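Local structure of AvrRxo1-ORF1 (Xanthomonas oryzae pv. oryzicola, 4Z8T) at residues Q2-G5 and T6-Y10; P34-R37 and K38-K42; K119-S122 and S123-H127. The protein is a type III effector with a polynucleotide kinase domain that interacts with AvrRxo1-ORF2 and probably transfers phosphate from a nucleotide bound at a P-loop. All blocks are in the same frame, centred on the assembly; numbering follows the deposited sequence.

The three contacts are local turns at helix starts, gathered on one side of the chain's centre. Contacts 1 and 3 lie closest, their centres about 8 Å apart, and are bonded directly: Gln125 NE2 meets Lys4 O at 2.7 Å, and Thr6 N meets Gln125 O at 2.9 Å. Contact 2, at the start of helix 34-60, has its centre about 16 Å from that of contact 1 and touches it where Tyr10 CE2 approaches Arg36 NH1 (3.5 Å). Contacts 2 and 3, about 17 Å between centres, do not touch, but Glu129 of helix 123-141 links Thr6, Arg36 and His40. None of the three includes the probable P-loop around Gly72, Gly77, Lys78 and Thr79.

Contact 1 of 3, residues Q2-G5 and T6-Y10; sequences QRKG and TDEIY
At the N-terminus of the short helix 6-10, Gly5 takes the N-cap position and its carbonyl accepts from the amides of the first turn. Ile9 N donates to Gly5 O at 3.0 Å with an N-H...O angle of 158°, while Glu8 N makes a weak bond to the same oxygen at a bent 127°. Gly5 offers no capping side chain; Asp7 OD1 takes a second, weak bond from Glu8 N (2.9 Å). Asp7 CG sits between its own backbone N and carbonyl carbon (chi1 54°), which turns the carboxylate back over the helix start, with OD1 3.5 Å from Gly5 C.

Ile9 packs on Lys4, and Glu8 folds back toward Gly5. Ile9 CG1 lies 4.1 Å from Lys4 CB, the two chains crossing at a slant, and CD1 reaches 3.8 Å from Lys4 O, an oxygen hydrogen-bonded by Gln125 NE2. Glu8 bends at chi2, so that its carboxylate folds beside the backbone and OE1 comes to 3.5 Å from Gly5 N. Lys4 NZ stays 5.3 Å from Glu8 OE1, too far for a salt bridge; the firm ionic partner of Glu8 is Arg22, through OE2. Farther round the turn, the side chain of Ile9 lays CG2 over one face of the Tyr10 ring, and Thr6 CB meets that ring at its edge.

The inner side of the helix rests on the start of helix 123-141. There Thr6 OG1 bonds to Glu129 and to the carbonyl of Gln125, Thr6 also touches Val126, and Phe121 of the preceding loop packs against Thr6, Ile9 and Tyr10. The start of helix 34-60 meets the same buried side, where Arg36 makes a cation-pi contact with Tyr10.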
loop_
_atom_site.group_PDB
_atom_site.type_symbol
_atom_site.label_atom_id
_atom_site.label_comp_id
_atom_site.label_asym_id
_atom_site.label_seq_id
_atom_site.Cartn_x
_atom_site.Cartn_y
_atom_site.Cartn_z
ATOM N N GLN A 2 24.537 18.195 -22.637
ATOM C CA GLN A 2 24.619 19.537 -23.206
ATOM C C GLN A 2 23.273 20.267 -23.092
ATOM O O GLN A 2 22.387 19.811 -22.364
ATOM C CB GLN A 2 25.125 19.477 -24.648
ATOM C CG GLN A 2 26.461 18.743 -24.804
ATOM C CD GLN A 2 26.316 17.323 -25.342
ATOM O OE1 GLN A 2 26.457 16.345 -24.603
ATOM N NE2 GLN A 2 26.056 17.208 -26.642
ATOM N N ARG A 3 23.109 21.385 -23.801
ATOM C CA ARG A 3 22.020 22.320 -23.481
ATOM C C ARG A 3 21.118 22.794 -24.634
ATOM O O ARG A 3 19.889 22.748 -24.523
ATOM C CB ARG A 3 22.585 23.538 -22.739
ATOM C CG ARG A 3 21.531 24.545 -22.299
ATOM C CD ARG A 3 20.579 23.955 -21.263
ATOM N NE ARG A 3 21.173 23.900 -19.929
ATOM C CZ ARG A 3 20.508 23.554 -18.829
ATOM N NH1 ARG A 3 21.128 23.533 -17.655
ATOM N NH2 ARG A 3 19.223 23.230 -18.903
ATOM N N LYS A 4 21.717 23.282 -25.714
ATOM C CA LYS A 4 20.947 23.779 -26.854
ATOM C C LYS A 4 20.306 22.604 -27.593
ATOM O O LYS A 4 20.989 21.638 -27.918
ATOM C CB LYS A 4 21.867 24.547 -27.801
ATOM C CG LYS A 4 21.285 25.831 -28.363
ATOM C CD LYS A 4 22.405 26.756 -28.824
ATOM C CE LYS A 4 22.034 28.227 -28.647
ATOM N NZ LYS A 4 21.045 28.701 -29.660
ATOM N N GLY A 5 19.001 22.682 -27.847
ATOM C CA GLY A 5 18.312 21.631 -28.583
ATOM C C GLY A 5 18.591 21.720 -30.072
ATOM O O GLY A 5 18.917 22.790 -30.583
ATOM N N THR A 6 18.451 20.604 -30.781
ATOM C CA THR A 6 18.753 20.594 -32.206
ATOM C C THR A 6 17.738 21.398 -32.991
ATOM O O THR A 6 18.030 21.850 -34.098
ATOM C CB THR A 6 18.860 19.189 -32.774
ATOM O OG1 THR A 6 17.684 18.440 -32.433
ATOM C CG2 THR A 6 20.102 18.491 -32.216
ATOM N N ASP A 7 16.548 21.585 -32.426
ATOM C CA ASP A 7 15.561 22.413 -33.100
ATOM C C ASP A 7 16.028 23.864 -33.121
ATOM O O ASP A 7 15.769 24.595 -34.080
ATOM C CB ASP A 7 14.171 22.270 -32.468
ATOM C CG ASP A 7 14.165 22.527 -30.971
ATOM O OD1 ASP A 7 15.238 22.503 -30.335
ATOM O OD2 ASP A 7 13.059 22.735 -30.423
ATOM N N GLU A 8 16.742 24.267 -32.076
ATOM C CA GLU A 8 17.307 25.614 -32.014
ATOM C C GLU A 8 18.576 25.749 -32.862
ATOM O O GLU A 8 18.781 26.769 -33.522
ATOM C CB GLU A 8 17.580 26.013 -30.559
ATOM C CG GLU A 8 16.312 26.263 -29.745
ATOM C CD GLU A 8 16.282 25.496 -28.431
ATOM O OE1 GLU A 8 17.188 25.698 -27.591
ATOM O OE2 GLU A 8 15.345 24.686 -28.238
ATOM N N ILE A 9 19.415 24.719 -32.847
ATOM C CA ILE A 9 20.662 24.713 -33.616
ATOM C C ILE A 9 20.407 24.693 -35.127
ATOM O O ILE A 9 21.060 25.415 -35.892
ATOM C CB ILE A 9 21.544 23.495 -33.230
ATOM C CG1 ILE A 9 22.006 23.609 -31.774
ATOM C CG2 ILE A 9 22.736 23.345 -34.177
ATOM C CD1 ILE A 9 22.684 22.360 -31.233
ATOM N N TYR A 10 19.459 23.866 -35.561
ATOM C CA TYR A 10 19.247 23.664 -36.993
ATOM C C TYR A 10 18.018 24.384 -37.543
ATOM O O TYR A 10 17.773 24.372 -38.750
ATOM C CB TYR A 10 19.230 22.167 -37.327
ATOM C CG TYR A 10 20.563 21.509 -37.046
ATOM C CD1 TYR A 10 21.662 21.740 -37.863
ATOM C CD2 TYR A 10 20.730 20.673 -35.952
ATOM C CE1 TYR A 10 22.886 21.149 -37.596
ATOM C CE2 TYR A 10 21.943 20.079 -35.685
ATOM C CZ TYR A 10 23.016 20.323 -36.512
ATOM O OH TYR A 10 24.221 19.733 -36.233
#

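Contact 2 of 3, residues P34-R37 and K38-K42; sequences PERR and KLHEK
Four successive i to i+4 bonds join 34-37 to 38-42: the amides of Lys38, Leu39, His40 and Glu41 donate to the carbonyls of Pro34, Glu35, Arg36 and Arg37. They form the first turns of the alpha-helix 34-60, which opens with Pro34, and the bond from His40 N to Arg36 O is 2.9 Å long.

Along the buried side, Arg36 and Leu39 run side by side in the same direction. Leu39 CD2 lies over one face of the guanidinium, off its centre, and comes to 3.6 Å from Arg36 NH1. With its CG anti to the backbone N (chi1 -157°), Arg36 brings CG to 3.7 Å from His40 NE2, and the bend at chi2 comes beyond it; the two side chains cross at about a right angle, their flat groups 74° apart. Beyond the helix, Glu129 OE2 binds both, forming a salt bridge with Arg36 NE and a hydrogen bond with His40 NE2. Ser114 OG and Leu111 O take up Arg36 NH1 and NH2, so each nitrogen of this buried guanidinium has a polar partner, which fixes its rotation. Trp32 meets the His40 ring edge-to-face.

On the outer side, Arg37 and Glu41 point the same way, yet their charged ends do not join: Arg37 NE is 5.3 Å from Glu41 OE2. Arg37 bends at chi3 back along the helix and places a face of its guanidinium against Pro34 N. One face of the His40 ring, meanwhile, lies over Arg36 O, off the ring's centre, with His40 CG 3.3 Å from that oxygen.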
loop_
_atom_site.group_PDB
_atom_site.type_symbol
_atom_site.label_atom_id
_atom_site.label_comp_id
_atom_site.label_asym_id
_atom_site.label_seq_id
_atom_site.Cartn_x
_atom_site.Cartn_y
_atom_site.Cartn_z
ATOM N N PRO A 34 19.101 23.403 -44.826
ATOM C CA PRO A 34 19.024 22.425 -45.916
ATOM C C PRO A 34 19.638 21.066 -45.584
ATOM O O PRO A 34 19.039 20.049 -45.929
ATOM C CB PRO A 34 19.807 23.101 -47.059
ATOM C CG PRO A 34 20.179 24.482 -46.555
ATOM C CD PRO A 34 19.352 24.755 -45.345
ATOM N N GLU A 35 20.801 21.038 -44.936
ATOM C CA GLU A 35 21.416 19.761 -44.596
ATOM C C GLU A 35 20.537 18.991 -43.628
ATOM O O GLU A 35 20.416 17.768 -43.724
ATOM C CB GLU A 35 22.795 19.952 -43.963
ATOM C CG GLU A 35 23.846 20.519 -44.891
ATOM C CD GLU A 35 23.869 22.030 -44.890
ATOM O OE1 GLU A 35 22.883 22.658 -44.442
ATOM O OE2 GLU A 35 24.889 22.599 -45.334
ATOM N N ARG A 36 19.930 19.704 -42.689
ATOM C CA ARG A 36 19.105 19.038 -41.685
ATOM C C ARG A 36 17.808 18.560 -42.314
ATOM O O ARG A 36 17.303 17.488 -41.982
ATOM C CB ARG A 36 18.819 19.957 -40.498
ATOM C CG ARG A 36 18.478 19.184 -39.224
ATOM C CD ARG A 36 19.678 18.413 -38.724
ATOM N NE ARG A 36 19.422 17.742 -37.443
ATOM C CZ ARG A 36 20.347 17.065 -36.781
ATOM N NH1 ARG A 36 21.568 16.981 -37.287
ATOM N NH2 ARG A 36 20.067 16.492 -35.612
ATOM N N ARG A 37 17.288 19.365 -43.235
ATOM C CA ARG A 37 16.126 19.012 -44.036
ATOM C C ARG A 37 16.387 17.698 -44.763
ATOM O O ARG A 37 15.523 16.814 -44.809
ATOM C CB ARG A 37 15.873 20.140 -45.044
ATOM C CG ARG A 37 14.460 20.252 -45.574
ATOM C CD ARG A 37 14.152 21.692 -45.995
ATOM N NE ARG A 37 15.217 22.325 -46.762
ATOM C CZ ARG A 37 15.614 23.585 -46.596
ATOM N NH1 ARG A 37 15.034 24.356 -45.690
ATOM N NH2 ARG A 37 16.595 24.076 -47.340
ATOM N N LYS A 38 17.590 17.558 -45.315
ATOM C CA LYS A 38 17.966 16.339 -46.025
ATOM C C LYS A 38 18.022 15.129 -45.091
ATOM O O LYS A 38 17.600 14.035 -45.468
ATOM C CB LYS A 38 19.314 16.517 -46.726
ATOM C CG LYS A 38 19.296 17.457 -47.924
ATOM C CD LYS A 38 20.684 17.509 -48.566
ATOM C CE LYS A 38 20.873 18.729 -49.472
ATOM N NZ LYS A 38 20.121 18.631 -50.752
ATOM N N LEU A 39 18.561 15.328 -43.892
ATOM C CA LEU A 39 18.628 14.254 -42.898
ATOM C C LEU A 39 17.223 13.801 -42.523
ATOM O O LEU A 39 16.952 12.595 -42.411
ATOM C CB LEU A 39 19.382 14.721 -41.648
ATOM C CG LEU A 39 19.494 13.702 -40.506
ATOM C CD1 LEU A 39 20.136 12.410 -40.992
ATOM C CD2 LEU A 39 20.280 14.295 -39.336
ATOM N N HIS A 40 16.333 14.768 -42.333
ATOM C CA HIS A 40 14.935 14.455 -42.022
ATOM C C HIS A 40 14.325 13.585 -43.103
ATOM O O HIS A 40 13.651 12.596 -42.809
ATOM C CB HIS A 40 14.105 15.730 -41.885
ATOM C CG HIS A 40 14.456 16.553 -40.690
ATOM N ND1 HIS A 40 14.016 17.847 -40.518
ATOM C CD2 HIS A 40 15.218 16.266 -39.602
ATOM C CE1 HIS A 40 14.483 18.322 -39.377
ATOM N NE2 HIS A 40 15.218 17.383 -38.805
ATOM N N GLU A 41 14.540 13.968 -44.359
ATOM C CA GLU A 41 13.957 13.241 -45.476
ATOM C C GLU A 41 14.483 11.814 -45.521
ATOM O O GLU A 41 13.737 10.866 -45.783
ATOM C CB GLU A 41 14.230 13.983 -46.796
ATOM C CG GLU A 41 13.525 15.333 -46.871
ATOM C CD GLU A 41 14.125 16.285 -47.905
ATOM O OE1 GLU A 41 15.083 15.904 -48.616
ATOM O OE2 GLU A 41 13.632 17.429 -47.998
ATOM N N LYS A 42 15.772 11.661 -45.246
ATOM C CA LYS A 42 16.396 10.352 -45.255
ATOM C C LYS A 42 15.815 9.473 -44.151
ATOM O O LYS A 42 15.470 8.320 -44.390
ATOM C CB LYS A 42 17.905 10.466 -45.060
ATOM C CG LYS A 42 18.601 9.121 -45.156
ATOM C CD LYS A 42 20.089 9.195 -44.845
ATOM C CE LYS A 42 20.344 9.290 -43.351
ATOM N NZ LYS A 42 21.770 8.979 -43.015
#

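Contact 3 of 3, residues K119-S122 and S123-H127; sequences KIFS and SAQVH
This is a helix N-cap, made where the loop after helix 108-113 runs into helix 123-141. Ser122 and Gln125 exchange bonds in both directions. Ser122 OG accepts from Gln125 N (3.1 Å), and Gln125 OE1 accepts from Ser122 N (3.0 Å) in a nearly straight bond of 166°. With chi1 at 69°, Ser122 OG is placed between its backbone N and carbonyl carbon, facing the amides of the first turn. Val126 N closes that turn on Ser122 O.

The side chains of Gln125 and Phe121 cross at about a right angle, amide and ring planes 85° apart, with Gln125 OE1 at the ring's edge, 3.8 Å from Phe121 CD1. Phe121 CB packs on Val126 CG1 at 3.8 Å, joining the residue before the cap to the first turn. One side-chain amide both completes the capping box through OE1 and holds the N-terminal loop 2-5, Gln125 NE2 donating to Lys4 O. Ser123 packs on Trp97 and His127 on Ser96 of the AvrRxo1-ORF2 chain, so this helix start touches that partner. The reciprocal Ser122-Gln125 pair is a capping box, a classic N-terminal helix signal.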
loop_
_atom_site.group_PDB
_atom_site.type_symbol
_atom_site.label_atom_id
_atom_site.label_comp_id
_atom_site.label_asym_id
_atom_site.label_seq_id
_atom_site.Cartn_x
_atom_site.Cartn_y
_atom_site.Cartn_z
ATOM N N LYS A 119 27.941 9.817 -31.471
ATOM C CA LYS A 119 26.885 10.586 -30.821
ATOM C C LYS A 119 27.476 11.851 -30.234
ATOM O O LYS A 119 28.364 11.796 -29.380
ATOM C CB LYS A 119 26.217 9.782 -29.700
ATOM C CG LYS A 119 25.288 8.681 -30.167
ATOM C CD LYS A 119 24.683 7.940 -28.971
ATOM C CE LYS A 119 23.671 6.898 -29.422
ATOM N NZ LYS A 119 22.987 6.243 -28.262
ATOM N N ILE A 120 26.976 12.994 -30.683
ATOM C CA ILE A 120 27.471 14.259 -30.180
ATOM C C ILE A 120 26.396 15.123 -29.524
ATOM O O ILE A 120 26.706 16.132 -28.882
ATOM C CB ILE A 120 28.210 15.011 -31.283
ATOM C CG1 ILE A 120 27.321 15.163 -32.506
ATOM C CG2 ILE A 120 29.468 14.254 -31.669
ATOM C CD1 ILE A 120 26.656 16.488 -32.571
ATOM N N PHE A 121 25.133 14.728 -29.685
ATOM C CA PHE A 121 24.027 15.375 -28.985
ATOM C C PHE A 121 23.407 14.385 -28.001
ATOM O O PHE A 121 23.400 13.185 -28.251
ATOM C CB PHE A 121 22.939 15.807 -29.965
ATOM C CG PHE A 121 23.372 16.851 -30.945
ATOM C CD1 PHE A 121 23.879 18.065 -30.506
ATOM C CD2 PHE A 121 23.229 16.636 -32.311
ATOM C CE1 PHE A 121 24.266 19.042 -31.428
ATOM C CE2 PHE A 121 23.614 17.606 -33.235
ATOM C CZ PHE A 121 24.129 18.808 -32.789
ATOM N N SER A 122 22.883 14.894 -26.895
ATOM C CA SER A 122 22.214 14.040 -25.913
ATOM C C SER A 122 20.794 13.729 -26.361
ATOM O O SER A 122 20.254 14.394 -27.248
ATOM C CB SER A 122 22.163 14.733 -24.560
ATOM O OG SER A 122 21.293 15.848 -24.589
ATOM N N SER A 123 20.185 12.719 -25.749
ATOM C CA SER A 123 18.795 12.399 -26.055
ATOM C C SER A 123 17.898 13.610 -25.864
ATOM O O SER A 123 17.029 13.882 -26.691
ATOM C CB SER A 123 18.300 11.245 -25.177
ATOM O OG SER A 123 18.964 10.044 -25.521
ATOM N N ALA A 124 18.093 14.335 -24.771
ATOM C CA ALA A 124 17.265 15.502 -24.511
ATOM C C ALA A 124 17.459 16.567 -25.587
ATOM O O ALA A 124 16.512 17.249 -25.982
ATOM C CB ALA A 124 17.548 16.068 -23.130
ATOM N N GLN A 125 18.690 16.703 -26.069
ATOM C CA GLN A 125 18.978 17.659 -27.125
ATOM C C GLN A 125 18.256 17.359 -28.436
ATOM O O GLN A 125 17.910 18.295 -29.174
ATOM C CB GLN A 125 20.483 17.733 -27.379
ATOM C CG GLN A 125 21.209 18.683 -26.459
ATOM C CD GLN A 125 22.656 18.797 -26.838
ATOM O OE1 GLN A 125 23.397 17.819 -26.774
ATOM N NE2 GLN A 125 23.067 19.989 -27.271
ATOM N N VAL A 126 18.022 16.079 -28.730
ATOM C CA VAL A 126 17.345 15.724 -29.979
ATOM C C VAL A 126 15.849 15.425 -29.820
ATOM O O VAL A 126 15.178 15.120 -30.804
ATOM C CB VAL A 126 18.028 14.545 -30.735
ATOM C CG1 VAL A 126 19.457 14.919 -31.172
ATOM C CG2 VAL A 126 18.050 13.270 -29.877
ATOM N N HIS A 127 15.319 15.507 -28.602
ATOM C CA HIS A 127 13.952 15.018 -28.386
ATOM C C HIS A 127 12.869 15.766 -29.166
ATOM O O HIS A 127 11.993 15.136 -29.785
ATOM C CB HIS A 127 13.576 14.975 -26.904
ATOM C CG HIS A 127 12.170 14.520 -26.675
ATOM N ND1 HIS A 127 11.772 13.211 -26.849
ATOM C CD2 HIS A 127 11.056 15.206 -26.324
ATOM C CE1 HIS A 127 10.478 13.108 -26.605
ATOM N NE2 HIS A 127 10.022 14.303 -26.282
#